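Local coordinates for putative fimbrium tip subunit Fim1F (Parabacteroides distasonis, PDB 3R4R), which is of unconfirmed function but may form part of the tip of fimbriae, surface filaments that mediate cell adhesion and biofilm formation, at residues M16-L21 and V100-N105; G146-T151 and V161-I166; K171-G176 and P226-T231. All blocks are in the same frame, centred on the assembly; numbering follows the deposited sequence.

Interaction 1: residues M16-L21 and V100-N105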
HETATM    1  N   MSE A  16      11.517  -4.452 -22.201  1.00 62.75           N
HETATM    2  CA  MSE A  16      11.620  -3.316 -21.287  1.00 60.08           C
HETATM    3  C   MSE A  16      12.353  -3.663 -20.013  1.00 63.22           C
HETATM    4  O   MSE A  16      12.098  -4.708 -19.412  1.00 59.32           O
HETATM    5  CB  MSE A  16      10.212  -2.798 -20.912  1.00 57.77           C
HETATM    6  CG  MSE A  16       9.455  -2.138 -22.078  1.00 64.41           C
HETATM    7 SE   MSE A  16       7.598  -1.543 -21.696  0.75 66.96          SE
HETATM    8  CE  MSE A  16       7.942  -0.460 -20.090  1.00 61.50           C
ATOM      9  N   SER A  17      13.255  -2.758 -19.593  1.00 63.17           N
ATOM     10  CA  SER A  17      13.951  -2.826 -18.310  1.00 62.79           C
ATOM     11  C   SER A  17      13.128  -2.025 -17.307  1.00 63.82           C
ATOM     12  O   SER A  17      12.866  -0.841 -17.540  1.00 62.65           O
ATOM     13  CB  SER A  17      15.389  -2.330 -18.427  1.00 71.20           C
ATOM     14  OG  SER A  17      16.154  -3.113 -19.329  1.00 84.76           O
ATOM     15  N   LEU A  18      12.658  -2.685 -16.232  1.00 59.55           N
ATOM     16  CA  LEU A  18      11.767  -2.099 -15.234  1.00 57.55           C
ATOM     17  C   LEU A  18      12.434  -2.004 -13.861  1.00 60.83           C
ATOM     18  O   LEU A  18      13.020  -2.983 -13.397  1.00 61.68           O
ATOM     19  CB  LEU A  18      10.517  -2.999 -15.151  1.00 55.26           C
ATOM     20  CG  LEU A  18       9.145  -2.333 -14.947  1.00 58.48           C
ATOM     21  CD1 LEU A  18       8.644  -1.715 -16.245  1.00 58.84           C
ATOM     22  CD2 LEU A  18       8.108  -3.359 -14.539  1.00 59.05           C
ATOM     23  N   VAL A  19      12.343  -0.835 -13.202  1.00 55.68           N
ATOM     24  CA  VAL A  19      12.909  -0.642 -11.857  1.00 54.46           C
ATOM     25  C   VAL A  19      11.759  -0.286 -10.890  1.00 53.03           C
ATOM     26  O   VAL A  19      11.109   0.738 -11.089  1.00 52.18           O
ATOM     27  CB  VAL A  19      14.043   0.415 -11.830  1.00 61.49           C
ATOM     28  CG1 VAL A  19      14.494   0.719 -10.400  1.00 60.47           C
ATOM     29  CG2 VAL A  19      15.232  -0.036 -12.673  1.00 65.09           C
ATOM     30  N   LEU A  20      11.508  -1.143  -9.864  1.00 44.97           N
ATOM     31  CA  LEU A  20      10.434  -0.941  -8.884  1.00 41.41           C
ATOM     32  C   LEU A  20      11.022  -0.419  -7.581  1.00 48.01           C
ATOM     33  O   LEU A  20      11.717  -1.161  -6.880  1.00 45.59           O
ATOM     34  CB  LEU A  20       9.620  -2.239  -8.621  1.00 38.67           C
ATOM     35  CG  LEU A  20       9.156  -3.112  -9.797  1.00 44.04           C
ATOM     36  CD1 LEU A  20       8.497  -4.375  -9.292  1.00 41.75           C
ATOM     37  CD2 LEU A  20       8.234  -2.364 -10.766  1.00 45.77           C
ATOM     38  N   LEU A  21      10.754   0.860  -7.257  1.00 48.57           N
ATOM     39  CA  LEU A  21      11.267   1.496  -6.049  1.00 49.70           C
ATOM     40  C   LEU A  21      10.170   1.549  -5.007  1.00 55.77           C
ATOM     41  O   LEU A  21       9.101   2.115  -5.227  1.00 53.62           O
ATOM     42  CB  LEU A  21      11.850   2.890  -6.314  1.00 52.05           C
ATOM     43  CG  LEU A  21      13.111   2.951  -7.169  1.00 59.62           C
ATOM     44  CD1 LEU A  21      13.479   4.380  -7.485  1.00 63.09           C
ATOM     45  CD2 LEU A  21      14.282   2.275  -6.490  1.00 61.86           C
ATOM     46  N   VAL A 100       2.923   2.034 -17.821  1.00 47.95           N
ATOM     47  CA  VAL A 100       3.110   0.767 -17.130  1.00 46.05           C
ATOM     48  C   VAL A 100       2.579   0.916 -15.676  1.00 45.01           C
ATOM     49  O   VAL A 100       2.952   1.843 -14.969  1.00 45.09           O
ATOM     50  CB  VAL A 100       4.598   0.285 -17.191  1.00 53.58           C
ATOM     51  CG1 VAL A 100       5.595   1.389 -16.843  1.00 56.28           C
ATOM     52  CG2 VAL A 100       4.838  -0.951 -16.328  1.00 51.50           C
ATOM     53  N   LEU A 101       1.662   0.013 -15.285  1.00 40.80           N
ATOM     54  CA  LEU A 101       1.035  -0.105 -13.953  1.00 39.42           C
ATOM     55  C   LEU A 101       1.529  -1.380 -13.247  1.00 39.65           C
ATOM     56  O   LEU A 101       1.496  -2.461 -13.835  1.00 38.58           O
ATOM     57  CB  LEU A 101      -0.523  -0.112 -14.049  1.00 38.79           C
ATOM     58  CG  LEU A 101      -1.286  -0.279 -12.711  1.00 41.58           C
ATOM     59  CD1 LEU A 101      -1.322   1.011 -11.940  1.00 42.23           C
ATOM     60  CD2 LEU A 101      -2.697  -0.726 -12.938  1.00 43.55           C
ATOM     61  N   VAL A 102       1.984  -1.255 -11.997  1.00 35.79           N
ATOM     62  CA  VAL A 102       2.489  -2.408 -11.246  1.00 34.28           C
ATOM     63  C   VAL A 102       1.626  -2.615  -9.981  1.00 35.75           C
ATOM     64  O   VAL A 102       1.391  -1.663  -9.240  1.00 35.54           O
ATOM     65  CB  VAL A 102       3.996  -2.203 -10.894  1.00 39.67           C
ATOM     66  CG1 VAL A 102       4.553  -3.383 -10.102  1.00 38.80           C
ATOM     67  CG2 VAL A 102       4.838  -1.951 -12.148  1.00 41.16           C
ATOM     68  N   VAL A 103       1.119  -3.832  -9.772  1.00 30.87           N
ATOM     69  CA  VAL A 103       0.387  -4.193  -8.551  1.00 29.75           C
ATOM     70  C   VAL A 103       1.226  -5.273  -7.866  1.00 35.36           C
ATOM     71  O   VAL A 103       1.375  -6.365  -8.416  1.00 36.21           O
ATOM     72  CB  VAL A 103      -1.093  -4.610  -8.724  1.00 32.96           C
ATOM     73  CG1 VAL A 103      -1.741  -4.907  -7.359  1.00 31.10           C
ATOM     74  CG2 VAL A 103      -1.884  -3.547  -9.473  1.00 33.25           C
ATOM     75  N   ALA A 104       1.829  -4.953  -6.709  1.00 30.72           N
ATOM     76  CA  ALA A 104       2.699  -5.891  -6.007  1.00 29.86           C
ATOM     77  C   ALA A 104       1.972  -6.601  -4.861  1.00 34.61           C
ATOM     78  O   ALA A 104       1.175  -5.983  -4.168  1.00 33.24           O
ATOM     79  CB  ALA A 104       3.915  -5.158  -5.466  1.00 30.21           C
ATOM     80  N   ASN A 105       2.274  -7.910  -4.687  1.00 33.02           N
ATOM     81  CA  ASN A 105       1.866  -8.857  -3.626  1.00 32.31           C
ATOM     82  C   ASN A 105       0.365  -9.124  -3.580  1.00 34.60           C
ATOM     83  O   ASN A 105      -0.153  -9.470  -2.511  1.00 32.71           O
ATOM     84  CB  ASN A 105       2.303  -8.351  -2.241  1.00 32.86           C
ATOM     85  CG  ASN A 105       3.791  -8.293  -2.047  1.00 26.13           C
ATOM     86  OD1 ASN A 105       4.561  -9.097  -2.574  1.00 32.88           O
ATOM     87  ND2 ASN A 105       4.206  -7.442  -1.176  1.00 23.89           N
TER

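Interaction 2: residues G146-T151 and V161-I166. With EDO (1,2-ethanediol), chain I.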
ATOM      1  N   GLY A 146       1.934   1.248  -8.315  1.00 37.19           N
ATOM      2  CA  GLY A 146       2.617   2.358  -8.969  1.00 39.09           C
ATOM      3  C   GLY A 146       2.301   2.456 -10.445  1.00 42.16           C
ATOM      4  O   GLY A 146       1.915   1.463 -11.053  1.00 40.43           O
ATOM      5  N   LYS A 147       2.475   3.653 -11.038  1.00 43.07           N
ATOM      6  CA  LYS A 147       2.241   3.880 -12.477  1.00 45.70           C
ATOM      7  C   LYS A 147       3.274   4.872 -13.057  1.00 52.68           C
ATOM      8  O   LYS A 147       3.572   5.893 -12.434  1.00 52.67           O
ATOM      9  CB  LYS A 147       0.813   4.393 -12.746  1.00 47.98           C
ATOM     10  CG  LYS A 147       0.367   4.249 -14.205  1.00 55.56           C
ATOM     11  CD  LYS A 147      -1.072   4.734 -14.485  1.00 65.53           C
ATOM     12  CE  LYS A 147      -1.286   6.237 -14.598  1.00 88.28           C
ATOM     13  NZ  LYS A 147      -0.943   6.997 -13.361  1.00106.03           N
ATOM     14  N   SER A 148       3.810   4.563 -14.259  1.00 51.36           N
ATOM     15  CA  SER A 148       4.775   5.425 -14.951  1.00 54.38           C
ATOM     16  C   SER A 148       4.510   5.458 -16.461  1.00 58.92           C
ATOM     17  O   SER A 148       4.114   4.455 -17.049  1.00 54.89           O
ATOM     18  CB  SER A 148       6.209   4.974 -14.691  1.00 58.75           C
ATOM     19  OG  SER A 148       6.533   5.068 -13.314  1.00 72.84           O
ATOM     20  N   GLU A 149       4.746   6.620 -17.077  1.00 60.54           N
ATOM     21  CA  GLU A 149       4.576   6.854 -18.507  1.00 63.26           C
ATOM     22  C   GLU A 149       5.944   6.884 -19.189  1.00 71.78           C
ATOM     23  O   GLU A 149       6.884   7.486 -18.655  1.00 72.84           O
ATOM     24  CB  GLU A 149       3.797   8.158 -18.756  1.00 66.63           C
ATOM     25  CG  GLU A 149       2.288   8.066 -18.524  1.00 79.60           C
ATOM     26  CD  GLU A 149       1.723   7.749 -17.147  1.00114.68           C
ATOM     27  OE1 GLU A 149       2.381   8.058 -16.126  1.00118.28           O
ATOM     28  OE2 GLU A 149       0.568   7.267 -17.093  1.00115.93           O
ATOM     29  N   THR A 150       6.070   6.197 -20.348  1.00 70.04           N
ATOM     30  CA  THR A 150       7.325   6.135 -21.115  1.00 73.10           C
ATOM     31  C   THR A 150       7.027   6.002 -22.632  1.00 79.06           C
ATOM     32  O   THR A 150       5.869   5.877 -23.038  1.00 77.15           O
ATOM     33  CB  THR A 150       8.228   4.971 -20.617  1.00 78.15           C
ATOM     34  OG1 THR A 150       9.476   5.012 -21.315  1.00 76.51           O
ATOM     35  CG2 THR A 150       7.580   3.586 -20.758  1.00 73.90           C
ATOM     36  N   THR A 151       8.084   6.068 -23.460  1.00 79.27           N
ATOM     37  CA  THR A 151       7.996   5.939 -24.911  1.00 80.98           C
ATOM     38  C   THR A 151       8.932   4.814 -25.369  1.00 84.65           C
ATOM     39  O   THR A 151      10.111   4.811 -25.021  1.00 84.69           O
ATOM     40  CB  THR A 151       8.314   7.273 -25.618  1.00 98.97           C
ATOM     41  OG1 THR A 151       9.577   7.743 -25.157  1.00107.73           O
ATOM     42  CG2 THR A 151       7.269   8.353 -25.356  1.00 97.94           C
ATOM     43  N   VAL A 161      13.132   2.204 -17.167  1.00 68.00           N
ATOM     44  CA  VAL A 161      11.938   2.941 -16.757  1.00 65.34           C
ATOM     45  C   VAL A 161      11.624   2.539 -15.319  1.00 65.57           C
ATOM     46  O   VAL A 161      11.394   1.363 -15.016  1.00 61.25           O
ATOM     47  CB  VAL A 161      10.715   2.776 -17.695  1.00 68.16           C
ATOM     48  CG1 VAL A 161      10.458   1.316 -18.077  1.00 66.45           C
ATOM     49  CG2 VAL A 161       9.469   3.437 -17.105  1.00 65.29           C
ATOM     50  N   THR A 162      11.682   3.534 -14.431  1.00 63.65           N
ATOM     51  CA  THR A 162      11.461   3.379 -13.003  1.00 61.01           C
ATOM     52  C   THR A 162       9.978   3.589 -12.669  1.00 58.56           C
ATOM     53  O   THR A 162       9.352   4.512 -13.191  1.00 58.07           O
ATOM     54  CB  THR A 162      12.356   4.369 -12.221  1.00 78.47           C
ATOM     55  OG1 THR A 162      12.060   5.689 -12.670  1.00 86.18           O
ATOM     56  CG2 THR A 162      13.851   4.101 -12.414  1.00 80.21           C
ATOM     57  N   VAL A 163       9.433   2.713 -11.810  1.00 50.83           N
ATOM     58  CA  VAL A 163       8.072   2.783 -11.266  1.00 47.90           C
ATOM     59  C   VAL A 163       8.173   2.963  -9.738  1.00 51.65           C
ATOM     60  O   VAL A 163       8.684   2.068  -9.046  1.00 50.41           O
ATOM     61  CB  VAL A 163       7.170   1.573 -11.633  1.00 48.12           C
ATOM     62  CG1 VAL A 163       5.819   1.676 -10.934  1.00 44.37           C
ATOM     63  CG2 VAL A 163       6.992   1.446 -13.152  1.00 49.32           C
ATOM     64  N   SER A 164       7.694   4.109  -9.228  1.00 48.19           N
ATOM     65  CA  SER A 164       7.684   4.362  -7.791  1.00 47.99           C
ATOM     66  C   SER A 164       6.408   3.797  -7.196  1.00 48.76           C
ATOM     67  O   SER A 164       5.319   4.244  -7.530  1.00 49.32           O
ATOM     68  CB  SER A 164       7.834   5.847  -7.483  1.00 54.41           C
ATOM     69  OG  SER A 164       9.100   6.293  -7.936  1.00 66.99           O
ATOM     70  N   LEU A 165       6.557   2.779  -6.352  1.00 43.68           N
ATOM     71  CA  LEU A 165       5.442   2.082  -5.707  1.00 41.10           C
ATOM     72  C   LEU A 165       5.114   2.666  -4.355  1.00 44.61           C
ATOM     73  O   LEU A 165       6.018   2.978  -3.572  1.00 46.76           O
ATOM     74  CB  LEU A 165       5.754   0.585  -5.528  1.00 39.08           C
ATOM     75  CG  LEU A 165       6.080  -0.222  -6.773  1.00 42.55           C
ATOM     76  CD1 LEU A 165       6.585  -1.573  -6.389  1.00 41.81           C
ATOM     77  CD2 LEU A 165       4.899  -0.347  -7.703  1.00 42.24           C
ATOM     78  N   ILE A 166       3.827   2.811  -4.073  1.00 39.25           N
ATOM     79  CA  ILE A 166       3.379   3.263  -2.754  1.00 38.16           C
ATOM     80  C   ILE A 166       2.750   2.084  -2.053  1.00 41.25           C
ATOM     81  O   ILE A 166       2.220   1.183  -2.698  1.00 41.72           O
ATOM     82  CB  ILE A 166       2.410   4.494  -2.749  1.00 41.55           C
ATOM     83  CG1 ILE A 166       1.016   4.144  -3.389  1.00 40.71           C
ATOM     84  CG2 ILE A 166       3.063   5.726  -3.362  1.00 43.21           C
ATOM     85  CD1 ILE A 166      -0.135   5.004  -2.949  1.00 46.73           C
TER
HETATM   86  C1  EDO I 326      -3.786   8.899 -12.737  1.00 77.22           C
HETATM   87  O1  EDO I 326      -3.484   7.553 -12.360  1.00 78.12           O
HETATM   88  C2  EDO I 326      -3.990   8.975 -14.249  1.00 75.41           C
HETATM   89  O2  EDO I 326      -4.275  10.332 -14.618  1.00 77.23           O
HETATM   90  O   HOH W   1       5.803   5.949 -10.769  1.00 39.29           O
HETATM   91  O   HOH W   2       3.294   5.626  -9.002  1.00 52.05           O

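Interaction 3: residues K171-G176 and P226-T231. With SO4 (sulfate ion), chain C; EDO (1,2-ethanediol), chain F.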
ATOM      1  N   LYS A 171       0.113   2.119   8.044  1.00 34.96           N
ATOM      2  CA  LYS A 171       0.747   1.415   9.153  1.00 35.44           C
ATOM      3  C   LYS A 171       0.416   2.156  10.455  1.00 40.92           C
ATOM      4  O   LYS A 171       0.609   3.370  10.551  1.00 42.55           O
ATOM      5  CB  LYS A 171       2.268   1.298   8.912  1.00 39.47           C
ATOM      6  CG  LYS A 171       3.070   0.603  10.037  1.00 46.04           C
ATOM      7  CD  LYS A 171       4.577   0.649   9.735  1.00 44.66           C
ATOM      8  CE  LYS A 171       5.419   0.055  10.832  1.00 51.69           C
ATOM      9  NZ  LYS A 171       6.866   0.094  10.486  1.00 62.78           N
ATOM     10  N   ILE A 172      -0.125   1.430  11.438  1.00 38.23           N
ATOM     11  CA  ILE A 172      -0.538   2.042  12.725  1.00 39.04           C
ATOM     12  C   ILE A 172       0.149   1.320  13.891  1.00 41.16           C
ATOM     13  O   ILE A 172       0.003   0.104  14.033  1.00 40.89           O
ATOM     14  CB  ILE A 172      -2.098   2.036  12.920  1.00 42.23           C
ATOM     15  CG1 ILE A 172      -2.867   2.602  11.693  1.00 41.75           C
ATOM     16  CG2 ILE A 172      -2.505   2.753  14.230  1.00 44.27           C
ATOM     17  CD1 ILE A 172      -4.413   2.420  11.818  1.00 48.26           C
ATOM     18  N   GLU A 173       0.897   2.073  14.724  1.00 38.15           N
ATOM     19  CA  GLU A 173       1.550   1.538  15.916  1.00 37.07           C
ATOM     20  C   GLU A 173       0.944   2.156  17.197  1.00 41.92           C
ATOM     21  O   GLU A 173       1.035   3.361  17.387  1.00 42.72           O
ATOM     22  CB  GLU A 173       3.072   1.789  15.870  1.00 38.50           C
ATOM     23  CG  GLU A 173       3.813   1.191  17.073  1.00 48.03           C
ATOM     24  CD  GLU A 173       5.306   1.436  17.218  1.00 68.57           C
ATOM     25  OE1 GLU A 173       5.850   2.310  16.503  1.00 64.66           O
ATOM     26  OE2 GLU A 173       5.926   0.782  18.089  1.00 67.24           O
ATOM     27  N   TYR A 174       0.319   1.347  18.059  1.00 40.14           N
ATOM     28  CA  TYR A 174      -0.151   1.821  19.370  1.00 43.08           C
ATOM     29  C   TYR A 174       1.042   1.741  20.318  1.00 45.56           C
ATOM     30  O   TYR A 174       1.599   0.656  20.489  1.00 43.83           O
ATOM     31  CB  TYR A 174      -1.380   1.039  19.880  1.00 45.63           C
ATOM     32  CG  TYR A 174      -1.669   1.234  21.357  1.00 50.09           C
ATOM     33  CD1 TYR A 174      -2.250   2.409  21.825  1.00 55.10           C
ATOM     34  CD2 TYR A 174      -1.419   0.222  22.275  1.00 50.81           C
ATOM     35  CE1 TYR A 174      -2.546   2.583  23.177  1.00 59.65           C
ATOM     36  CE2 TYR A 174      -1.704   0.385  23.631  1.00 54.16           C
ATOM     37  CZ  TYR A 174      -2.273   1.566  24.078  1.00 64.90           C
ATOM     38  OH  TYR A 174      -2.544   1.733  25.414  1.00 67.47           O
ATOM     39  N   THR A 175       1.479   2.886  20.873  1.00 44.08           N
ATOM     40  CA  THR A 175       2.698   2.939  21.687  1.00 44.91           C
ATOM     41  C   THR A 175       2.405   3.061  23.208  1.00 53.26           C
ATOM     42  O   THR A 175       3.353   3.198  23.980  1.00 54.38           O
ATOM     43  CB  THR A 175       3.588   4.110  21.241  1.00 52.53           C
ATOM     44  OG1 THR A 175       2.862   5.345  21.322  1.00 59.65           O
ATOM     45  CG2 THR A 175       4.137   3.911  19.836  1.00 43.98           C
ATOM     46  N   GLY A 176       1.147   2.905  23.629  1.00 50.04           N
ATOM     47  CA  GLY A 176       0.793   2.907  25.043  1.00 50.46           C
ATOM     48  C   GLY A 176       0.180   4.178  25.567  1.00 58.95           C
ATOM     49  O   GLY A 176      -0.198   5.062  24.791  1.00 58.74           O
ATOM     50  N   PRO A 226      -1.699  -7.671  18.034  1.00 40.08           N
ATOM     51  CA  PRO A 226      -0.438  -6.929  17.808  1.00 38.85           C
ATOM     52  C   PRO A 226      -0.577  -5.431  18.067  1.00 45.08           C
ATOM     53  O   PRO A 226      -1.659  -4.854  17.968  1.00 45.64           O
ATOM     54  CB  PRO A 226      -0.126  -7.187  16.330  1.00 38.67           C
ATOM     55  CG  PRO A 226      -1.447  -7.464  15.709  1.00 42.72           C
ATOM     56  CD  PRO A 226      -2.294  -8.123  16.755  1.00 40.16           C
ATOM     57  N   VAL A 227       0.563  -4.813  18.398  1.00 42.22           N
ATOM     58  CA  VAL A 227       0.752  -3.399  18.741  1.00 41.62           C
ATOM     59  C   VAL A 227       0.950  -2.609  17.416  1.00 38.99           C
ATOM     60  O   VAL A 227       0.531  -1.464  17.350  1.00 40.22           O
ATOM     61  CB  VAL A 227       1.948  -3.332  19.742  1.00 46.55           C
ATOM     62  CG1 VAL A 227       2.773  -2.062  19.649  1.00 47.61           C
ATOM     63  CG2 VAL A 227       1.459  -3.569  21.150  1.00 47.99           C
ATOM     64  N   THR A 228       1.511  -3.231  16.377  1.00 32.11           N
ATOM     65  CA  THR A 228       1.635  -2.647  15.040  1.00 31.99           C
ATOM     66  C   THR A 228       0.660  -3.421  14.126  1.00 37.94           C
ATOM     67  O   THR A 228       0.728  -4.646  14.023  1.00 37.05           O
ATOM     68  CB  THR A 228       3.097  -2.634  14.511  1.00 41.03           C
ATOM     69  OG1 THR A 228       3.912  -1.772  15.329  1.00 36.97           O
ATOM     70  CG2 THR A 228       3.187  -2.181  13.023  1.00 36.59           C
ATOM     71  N   PHE A 229      -0.256  -2.705  13.486  1.00 36.17           N
ATOM     72  CA  PHE A 229      -1.258  -3.327  12.625  1.00 35.99           C
ATOM     73  C   PHE A 229      -1.511  -2.417  11.388  1.00 41.08           C
ATOM     74  O   PHE A 229      -1.002  -1.283  11.339  1.00 41.47           O
ATOM     75  CB  PHE A 229      -2.553  -3.611  13.427  1.00 38.21           C
ATOM     76  CG  PHE A 229      -3.063  -2.450  14.230  1.00 39.92           C
ATOM     77  CD1 PHE A 229      -2.599  -2.227  15.525  1.00 43.34           C
ATOM     78  CD2 PHE A 229      -4.044  -1.614  13.720  1.00 42.11           C
ATOM     79  CE1 PHE A 229      -3.060  -1.135  16.271  1.00 46.46           C
ATOM     80  CE2 PHE A 229      -4.522  -0.534  14.469  1.00 47.77           C
ATOM     81  CZ  PHE A 229      -4.004  -0.286  15.733  1.00 47.15           C
ATOM     82  N   TYR A 230      -2.241  -2.955  10.373  1.00 36.68           N
ATOM     83  CA  TYR A 230      -2.490  -2.302   9.088  1.00 36.49           C
ATOM     84  C   TYR A 230      -3.957  -2.276   8.699  1.00 42.35           C
ATOM     85  O   TYR A 230      -4.749  -3.076   9.185  1.00 43.41           O
ATOM     86  CB  TYR A 230      -1.731  -3.027   7.957  1.00 36.58           C
ATOM     87  CG  TYR A 230      -0.286  -3.347   8.249  1.00 37.91           C
ATOM     88  CD1 TYR A 230       0.707  -2.379   8.109  1.00 39.09           C
ATOM     89  CD2 TYR A 230       0.090  -4.611   8.697  1.00 38.90           C
ATOM     90  CE1 TYR A 230       2.030  -2.645   8.461  1.00 38.79           C
ATOM     91  CE2 TYR A 230       1.411  -4.884   9.065  1.00 39.46           C
ATOM     92  CZ  TYR A 230       2.379  -3.901   8.934  1.00 41.32           C
ATOM     93  OH  TYR A 230       3.686  -4.188   9.200  1.00 39.71           O
ATOM     94  N   THR A 231      -4.295  -1.382   7.762  1.00 39.55           N
ATOM     95  CA  THR A 231      -5.629  -1.204   7.189  1.00 40.03           C
ATOM     96  C   THR A 231      -5.538  -0.478   5.840  1.00 42.23           C
ATOM     97  O   THR A 231      -4.632   0.341   5.624  1.00 40.65           O
ATOM     98  CB  THR A 231      -6.562  -0.434   8.156  1.00 49.28           C
ATOM     99  OG1 THR A 231      -7.836  -0.266   7.541  1.00 45.48           O
ATOM    100  CG2 THR A 231      -6.022   0.944   8.547  1.00 50.66           C
TER
HETATM  101  S   SO4 C 319       3.717  -6.451  17.757  1.00 91.19           S
HETATM  102  O1  SO4 C 319       3.212  -7.199  16.594  1.00 96.21           O
HETATM  103  O2  SO4 C 319       4.985  -7.055  18.216  1.00 96.68           O
HETATM  104  O3  SO4 C 319       3.968  -5.044  17.350  1.00 97.34           O
HETATM  105  O4  SO4 C 319       2.758  -6.514  18.845  1.00 95.86           O
HETATM  106  C1  EDO F 322      -4.686  -6.327  10.845  1.00 45.49           C
HETATM  107  O1  EDO F 322      -5.022  -7.428   9.983  1.00 51.71           O
HETATM  108  C2  EDO F 322      -3.282  -6.511  11.413  1.00 43.09           C
HETATM  109  O2  EDO F 322      -2.278  -5.958  10.559  1.00 48.32           O

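Interaction 1: residues M16-L21 and V100-N105
Val-102 and Leu-20 meet methyl to methyl. CD2 of Leu-20 sits against both branches of the valine, 3.7 Å from CG2 of Val-102 and 3.9 Å from CG1 of Val-102, while the other leucine branch, CD1, comes to 4.1 Å from CG1 of Val-102. The two side chains cross obliquely. In Val-102, CG1 is anti to the backbone N (chi1 180°) and CG2 anti to the carbonyl carbon, which leaves both methyls turned to the leucine. Val-100, two residues earlier and on the same face of its strand, divides its methyls between two partners. Its CG2 lies 3.9 Å from CD1 of Leu-18, the two side chains sliding past each other in opposite directions; its CG1, between the backbone N and the carbonyl carbon, points to the terminal methyl CE of Met-16, modelled as selenomethionine, at 4.4 Å. The other branch of Leu-18 reaches Val-102, CD2 to CG2 at 4.3 Å, and the leucine thus spans both valines. Alternate residues of each strand supply the contact, as expected where strands pack face to face. The two strands are not paired with each other: they face one another across the interior of a transthyretin-like beta sandwich, axes 10.1 Å apart and crossing at -49°, while a curled run through strands 161-179 and 144-152 connects them. Strand 78-90 lines one flank, with Leu-85 against Met-16 and Leu-18; Leu-165 touches both Leu-20 and Val-102. All five touching residues are buried, and only carbon meets carbon, so the fit depends on shape and on exclusion of water. Because residues 16-21 belong to the inferred propeptide, loss of this strand on processing would probably expose the apolar faces of Val-100 and Val-102 that Met-16, Leu-18 and Leu-20 now cover.

Interaction 2: residues G146-T151 and V161-I166
Gly-146 lies where the two segments come closest, its CA 4.3 Å from that of Leu-165. The methyl CD2 of Leu-165 rests 3.4 Å from Gly-146 N, and CG1 of Val-163 packs at 3.6 Å against Gly-146 C. The CA of Gly-146 also makes a CA-H...O contact with Ser-164 O. A side chain here would run into that carbonyl and into both apolar groups, so the bare backbone suits the site. At Lys-147 two waters are wedged between the backbones. One donates to Lys-147 O at 2.8 Å and accepts from Ser-164 N; the second accepts from Lys-147 N and donates to Ser-164 O at 2.9 Å. They stand in for the direct bonds of an antiparallel pair. CB of Lys-147 points away from the other segment; the chain then bends at its last two torsions and gives NZ to an ethanediol, probably from the crystallisation liquor. The strands are the arms of a beta hairpin, running at 148° and splaying apart until the CA atoms of Thr-150 and Val-161 are 7.1 Å from each other. One arm pairs on its far edge with strand 96-104 and the other with strand 12-21, so the hairpin joins both sides of the sandwich. Between the two ends, Ser-148 makes the one direct hydrogen bond between the segments: OG, anti to its own carbonyl carbon (chi1 -63°), donates to Thr-162 O at 2.9 Å, in the carbonyl plane and on a lone pair. CG2 of Val-163 leans on the same hydroxyl. Further on, Thr-150 crosses Val-161 at about a right angle, its CB 4.0 Å from CG2 of Val-161, on the side of the hairpin where Met-16 also touches both residues.

Interaction 3: residues K171-G176 and P226-T231
The Phe-229 ring is covered on one face by Ile-172: Ile-172 O lies 3.8 Å above the ring plane, offset toward the rim, and CB of Ile-172 makes a CH-pi contact, 4.2 Å from the ring centroid. CG2 of Ile-172 lies over the same face, toward the rim, 3.7 Å from CZ of Phe-229. The Tyr-230 ring is approached obliquely by CG of Lys-171, 3.8 Å from CE1 of Tyr-230, and by O2 of an ethanediol. Over the centre of the Tyr-174 ring, Gly-176 N stands 3.6 Å above the plane. Phe-229 and Ile-172 form an antiparallel hydrogen-bonded pair, each N 2.9 Å from the other's O, and Tyr-174 N bonds Val-227 O. An alanine at Phe-229 would probably leave the side chain of Ile-172, and the ring's neighbours Leu-191 and Val-194, facing a gap. The other face is polar: Lys-171 NZ forms a salt bridge with Glu-41, which also takes the Tyr-230 hydroxyl, and Glu-173 bonds Tyr-266. A sulfate, probably from the crystallisation liquor, accepts from Val-227 N. This strand pair of the transthyretin-like C-terminal domain is thus apolar on the Ile-172 and Phe-229 face, toward strand 191-202, and polar, with charged groups, on the Lys-171 and Glu-173 face.

From the N terminus, interaction 1 brings strand 12-21 against strand 96-104, closing a loop of 78 residues. Interaction 2 opens only afterwards and closes the nine-residue hairpin connection between 146-151 and 161-166. Interaction 3 follows, returning 226-231 to 171-176 across 49 residues. The three are in series; none nests or crosses. Interactions 1 and 2 touch, with centres 7 Å apart, through probable backbone hydrogen bonds from Val-163 N to Val-19 O and from Val-100 N to Ser-148 O, and together bind the N-terminal sandwich. Interaction 3 lies on the opposite side of the chain's centre, about 30 Å from interaction 2 between centres, yet strand 161-179 runs through both and links the two halves.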